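Local coordinates for protein photosystem II stability/assembly factor HCF136 (PDB 5OJ3) that probably supports the biogenesis of photosystem II, being required for assembly of an early intermediate that includes D2 and cytochrome b559, at residues 278-284 against 319-325; 373-377 against 389-393. All blocks are in the same frame, centred on the assembly; numbering follows the deposited sequence.

Contact 1. Residues 278-284 against 319-325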
loop_
_atom_site.group_PDB
_atom_site.type_symbol
_atom_site.label_atom_id
_atom_site.label_comp_id
_atom_site.label_asym_id
_atom_site.label_seq_id
_atom_site.Cartn_x
_atom_site.Cartn_y
_atom_site.Cartn_z
ATOM N N ASP A 278 2.537 6.604 -6.275
ATOM C CA ASP A 278 2.996 7.904 -5.836
ATOM C C ASP A 278 1.969 8.973 -6.219
ATOM O O ASP A 278 1.030 8.731 -6.984
ATOM C CB ASP A 278 4.362 8.170 -6.481
ATOM C CG ASP A 278 4.897 9.549 -6.214
ATOM O OD1 ASP A 278 5.637 9.716 -5.229
ATOM O OD2 ASP A 278 4.589 10.466 -7.003
ATOM N N VAL A 279 2.149 10.173 -5.665
ATOM C CA VAL A 279 1.197 11.240 -5.916
ATOM C C VAL A 279 1.305 11.747 -7.347
ATOM O O VAL A 279 0.348 12.327 -7.872
ATOM C CB VAL A 279 1.399 12.359 -4.878
ATOM C CG1 VAL A 279 2.475 13.341 -5.319
ATOM C CG2 VAL A 279 0.095 13.050 -4.586
ATOM N N HIS A 280 2.450 11.543 -7.996
ATOM C CA HIS A 280 2.654 11.899 -9.395
ATOM C C HIS A 280 2.583 10.694 -10.327
ATOM O O HIS A 280 3.004 10.794 -11.484
ATOM C CB HIS A 280 3.990 12.630 -9.572
ATOM C CG HIS A 280 4.178 13.777 -8.627
ATOM N ND1 HIS A 280 5.030 13.723 -7.546
ATOM C CD2 HIS A 280 3.617 15.010 -8.604
ATOM C CE1 HIS A 280 4.992 14.877 -6.900
ATOM N NE2 HIS A 280 4.138 15.671 -7.518
ATOM N N GLY A 281 2.060 9.567 -9.854
ATOM C CA GLY A 281 1.895 8.391 -10.683
ATOM C C GLY A 281 3.079 7.454 -10.738
ATOM O O GLY A 281 3.060 6.513 -11.542
ATOM N N ASN A 282 4.101 7.669 -9.915
ATOM C CA ASN A 282 5.210 6.731 -9.831
ATOM C C ASN A 282 4.780 5.494 -9.053
ATOM O O ASN A 282 3.972 5.567 -8.124
ATOM C CB ASN A 282 6.424 7.367 -9.155
ATOM C CG ASN A 282 7.008 8.512 -9.953
ATOM O OD1 ASN A 282 6.745 8.655 -11.144
ATOM N ND2 ASN A 282 7.812 9.337 -9.295
ATOM N N TYR A 283 5.309 4.345 -9.457
ATOM C CA TYR A 283 5.051 3.090 -8.767
ATOM C C TYR A 283 6.326 2.571 -8.118
ATOM O O TYR A 283 7.428 2.740 -8.647
ATOM C CB TYR A 283 4.512 2.031 -9.731
ATOM C CG TYR A 283 3.073 2.211 -10.145
ATOM C CD1 TYR A 283 2.033 1.859 -9.297
ATOM C CD2 TYR A 283 2.756 2.735 -11.388
ATOM C CE1 TYR A 283 0.717 2.023 -9.682
ATOM C CE2 TYR A 283 1.446 2.907 -11.781
ATOM C CZ TYR A 283 0.430 2.539 -10.932
ATOM O OH TYR A 283 -0.881 2.710 -11.324
ATOM N N ILE A 284 6.165 1.926 -6.967
ATOM C CA ILE A 284 7.257 1.210 -6.322
ATOM C C ILE A 284 6.714 -0.127 -5.842
ATOM O O ILE A 284 5.559 -0.228 -5.410
ATOM C CB ILE A 284 7.888 2.008 -5.161
ATOM C CG1 ILE A 284 9.222 1.380 -4.755
ATOM C CG2 ILE A 284 6.964 2.059 -3.957
ATOM C CD1 ILE A 284 10.111 2.306 -3.967
ATOM N N PHE A 319 6.601 5.070 -0.415
ATOM C CA PHE A 319 7.052 6.450 -0.526
ATOM C C PHE A 319 6.747 7.223 0.752
ATOM O O PHE A 319 5.758 6.956 1.438
ATOM C CB PHE A 319 6.392 7.158 -1.717
ATOM C CG PHE A 319 6.719 6.547 -3.053
ATOM C CD1 PHE A 319 5.790 5.783 -3.745
ATOM C CD2 PHE A 319 7.982 6.717 -3.601
ATOM C CE1 PHE A 319 6.106 5.228 -4.977
ATOM C CE2 PHE A 319 8.302 6.163 -4.827
ATOM C CZ PHE A 319 7.366 5.417 -5.515
ATOM N N ILE A 320 7.611 8.189 1.065
ATOM C CA ILE A 320 7.410 9.040 2.236
ATOM C C ILE A 320 6.246 9.987 1.968
ATOM O O ILE A 320 6.311 10.835 1.065
ATOM C CB ILE A 320 8.689 9.809 2.589
ATOM C CG1 ILE A 320 9.658 8.906 3.357
ATOM C CG2 ILE A 320 8.370 11.052 3.411
ATOM C CD1 ILE A 320 11.110 9.295 3.204
ATOM N N GLN A 321 5.185 9.850 2.766
ATOM C CA GLN A 321 3.901 10.531 2.566
ATOM C C GLN A 321 3.560 10.653 1.082
ATOM O O GLN A 321 3.264 11.728 0.559
ATOM C CB GLN A 321 3.859 11.886 3.288
ATOM C CG GLN A 321 5.098 12.763 3.226
ATOM C CD GLN A 321 4.973 13.991 4.112
ATOM O OE1 GLN A 321 3.876 14.357 4.533
ATOM N NE2 GLN A 321 6.101 14.625 4.411
ATOM N N ASN A 322 3.612 9.500 0.411
ATOM C CA ASN A 322 3.089 9.312 -0.943
ATOM C C ASN A 322 3.716 10.264 -1.957
ATOM O O ASN A 322 3.061 10.708 -2.898
ATOM C CB ASN A 322 1.566 9.452 -0.959
ATOM C CG ASN A 322 0.892 8.576 0.075
ATOM O OD1 ASN A 322 1.344 7.465 0.355
ATOM N ND2 ASN A 322 -0.195 9.072 0.654
ATOM N N ASP A 323 5.000 10.566 -1.795
ATOM C CA ASP A 323 5.676 11.431 -2.760
ATOM C C ASP A 323 7.132 11.010 -2.872
ATOM O O ASP A 323 7.882 11.077 -1.893
ATOM C CB ASP A 323 5.579 12.907 -2.386
ATOM C CG ASP A 323 6.131 13.818 -3.476
ATOM O OD1 ASP A 323 6.297 13.346 -4.623
ATOM O OD2 ASP A 323 6.418 14.997 -3.184
ATOM N N ALA A 324 7.524 10.580 -4.073
ATOM C CA ALA A 324 8.895 10.160 -4.320
ATOM C C ALA A 324 9.895 11.309 -4.229
ATOM O O ALA A 324 11.096 11.050 -4.096
ATOM C CB ALA A 324 8.998 9.500 -5.696
ATOM N N THR A 325 9.442 12.563 -4.291
ATOM C CA THR A 325 10.343 13.692 -4.105
ATOM C C THR A 325 10.741 13.911 -2.653
ATOM O O THR A 325 11.641 14.721 -2.395
ATOM C CB THR A 325 9.708 14.980 -4.646
ATOM O OG1 THR A 325 8.847 15.550 -3.647
ATOM C CG2 THR A 325 8.911 14.703 -5.916
#
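Asp278 and Phe319 meet where the hairpin turns after the first strands of two neighbouring beta-propeller blades pack side by side. Residues 278-281 form a type I turn between strands 275-277 and 283-287, while 319-325 leaves strand 314-319 of the next blade. The carboxylate of Asp278 serves both turns. Its OD2 takes the backbone N of His280 at 2.6 Å in an almost straight bond, approached on the anti side but about 32° out of the carboxylate plane, which makes an Asx turn; a side chain this short, ending in two acceptors, suits the first place of such a turn. With CG of Asp278 anti to its own N (chi1 174°), the carboxylate reaches the neighbouring turn, where OD1 receives Ala324 N, although the modelled separation is too short to be taken literally at this resolution. A backbone bond reinforces the join, Val279 N reaching Asn322 O at 3.0 Å. Gly281 closes the turn at a positive phi of 88°, where a CB would collide with the preceding carbonyl oxygen. CB of Asp278 lies over one face of the Phe319 ring, a CH-pi contact 4.1 Å from the centroid. Ile284 meets the same ring, CG2 lying 3.4 Å from Phe319 CE1, so the flat phenyl fills the buried side between the turn and its following strand. Toward the exposed side, Asp323 OD1 lies at the edge of the His280 imidazole, with ring and carboxylate planes 63° apart, while CG1 of Val279 covers a face of that ring. Thr325 OG1 steadies Asp323 through OD2. The contact thus joins two successive blades of the seven-bladed propeller through the turns that follow their first strands.

Contact 2. Residues 373-377 against 389-393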
loop_
_atom_site.group_PDB
_atom_site.type_symbol
_atom_site.label_atom_id
_atom_site.label_comp_id
_atom_site.label_asym_id
_atom_site.label_seq_id
_atom_site.Cartn_x
_atom_site.Cartn_y
_atom_site.Cartn_z
ATOM N N ASP A 373 3.222 13.871 8.983
ATOM C CA ASP A 373 3.843 15.029 8.350
ATOM C C ASP A 373 5.337 14.745 8.254
ATOM O O ASP A 373 5.765 13.589 8.345
ATOM C CB ASP A 373 3.519 16.315 9.131
ATOM C CG ASP A 373 4.078 16.299 10.542
ATOM O OD1 ASP A 373 4.119 15.211 11.152
ATOM O OD2 ASP A 373 4.477 17.374 11.041
ATOM N N ASP A 374 6.133 15.795 8.047
ATOM C CA ASP A 374 7.579 15.619 7.958
ATOM C C ASP A 374 8.150 14.965 9.214
ATOM O O ASP A 374 9.051 14.123 9.119
ATOM C CB ASP A 374 8.272 16.953 7.667
ATOM C CG ASP A 374 8.211 17.339 6.194
ATOM O OD1 ASP A 374 8.114 16.432 5.339
ATOM O OD2 ASP A 374 8.276 18.549 5.886
ATOM N N ARG A 375 7.652 15.336 10.398
ATOM C CA ARG A 375 8.298 14.939 11.644
ATOM C C ARG A 375 7.630 13.792 12.387
ATOM O O ARG A 375 8.322 13.078 13.116
ATOM C CB ARG A 375 8.328 16.103 12.642
ATOM C CG ARG A 375 9.285 17.240 12.434
ATOM C CD ARG A 375 9.000 18.204 13.578
ATOM N NE ARG A 375 9.064 17.481 14.851
ATOM C CZ ARG A 375 8.622 17.944 16.017
ATOM N NH1 ARG A 375 8.135 19.174 16.113
ATOM N NH2 ARG A 375 8.725 17.190 17.104
ATOM N N HIS A 376 6.335 13.558 12.224
ATOM C CA HIS A 376 5.663 12.506 12.978
ATOM C C HIS A 376 5.455 11.271 12.112
ATOM O O HIS A 376 4.790 11.335 11.074
ATOM C CB HIS A 376 4.340 13.013 13.555
ATOM C CG HIS A 376 4.482 14.244 14.398
ATOM N ND1 HIS A 376 4.448 15.516 13.869
ATOM C CD2 HIS A 376 4.665 14.396 15.732
ATOM C CE1 HIS A 376 4.599 16.399 14.841
ATOM N NE2 HIS A 376 4.733 15.746 15.981
ATOM N N VAL A 377 6.025 10.150 12.553
ATOM C CA VAL A 377 5.971 8.892 11.825
ATOM C C VAL A 377 5.449 7.795 12.742
ATOM O O VAL A 377 5.622 7.839 13.965
ATOM C CB VAL A 377 7.357 8.508 11.257
ATOM C CG1 VAL A 377 7.218 7.445 10.190
ATOM C CG2 VAL A 377 8.057 9.729 10.687
ATOM N N SER A 389 7.821 7.887 15.932
ATOM C CA SER A 389 8.965 8.774 15.766
ATOM C C SER A 389 8.444 10.196 15.607
ATOM O O SER A 389 7.523 10.431 14.820
ATOM C CB SER A 389 9.812 8.366 14.557
ATOM O OG SER A 389 10.883 9.269 14.345
ATOM N N ASP A 390 9.032 11.144 16.342
ATOM C CA ASP A 390 8.638 12.547 16.250
ATOM C C ASP A 390 9.770 13.452 15.778
ATOM O O ASP A 390 9.734 14.663 16.022
ATOM C CB ASP A 390 8.054 13.039 17.577
ATOM C CG ASP A 390 6.989 12.113 18.115
ATOM O OD1 ASP A 390 6.873 11.961 19.347
ATOM O OD2 ASP A 390 6.242 11.541 17.285
ATOM N N ASP A 391 10.785 12.885 15.138
ATOM C CA ASP A 391 11.938 13.628 14.660
ATOM C C ASP A 391 12.284 13.116 13.263
ATOM O O ASP A 391 13.403 12.674 12.986
ATOM C CB ASP A 391 13.113 13.535 15.631
ATOM C CG ASP A 391 13.607 12.115 15.828
ATOM O OD1 ASP A 391 12.872 11.162 15.493
ATOM O OD2 ASP A 391 14.742 11.962 16.314
ATOM N N GLY A 392 11.304 13.186 12.360
ATOM C CA GLY A 392 11.369 12.392 11.152
ATOM C C GLY A 392 11.333 10.920 11.500
ATOM O O GLY A 392 10.620 10.495 12.413
ATOM N N GLY A 393 12.133 10.130 10.796
ATOM C CA GLY A 393 12.269 8.728 11.142
ATOM C C GLY A 393 13.580 8.434 11.842
ATOM O O GLY A 393 14.146 7.349 11.683
#
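The guanidinium of Arg375 presents its NE and NH2 edge to one backbone oxygen, Asp390 O, gripping it side-on. Arg375 NE lies 3.1 Å and NH2 2.9 Å from Asp390 O, which sits almost in the guanidinium plane. The bend at chi3 (53°) turns the guanidinium edge to this oxygen; arginine suits the place because NE and NH2 present two N-H groups along one edge. The imidazole of the next residue, His376, crosses the carboxylate of Asp390 with planes 49° apart, its CD2 3.6 Å from Asp390 OD2, while OD1 of Asp390 turns to a salt bridge with Arg397. The imidazole is also held by Asp373, whose OD1 accepts both His376 N and, at 2.8 Å and in the ring plane, His376 ND1. A phenylalanine in place of His376 would probably leave Asp373 without its ring N-H partner and let the ring turn more freely. Ser389 to Trp396 reads as an Asp-box, the BNR hairpin motif between the third and fourth strands of a blade: Asp391 bonds Thr395, and Trp396 packs on Val377 and Ser389. Gly392 has a positive phi, easy for a residue without a side chain. Further along the chain, Val377 and Ser389 form an antiparallel hydrogen-bonded pair, Val377 N to Ser389 O 2.7 Å and Ser389 N to Val377 O 3.0 Å.

The centre of contact 1 lies about 11 Å from the centre of the chain and that of contact 2 about 19 Å. Contact 1 has a buried side, with Asp278, Ile284 and Phe319, and an exposed one, with Val279 and His280; in contact 2 Arg375 is exposed while Val377 and Ser389 are buried. Contact 1 links turns of two successive blades, whereas contact 2 joins, within the following blade, the loop between strands 366-371 and 377-381 to the Asp-box loop, with one strand pair at its edge. Accordingly the first combines aromatic packing with an aspartate accepting backbone N-H groups, the second strand pairing with an arginine. Gln321 NE2 comes within 2.9 Å of Asp374 OD1, so three successive blades adjoin.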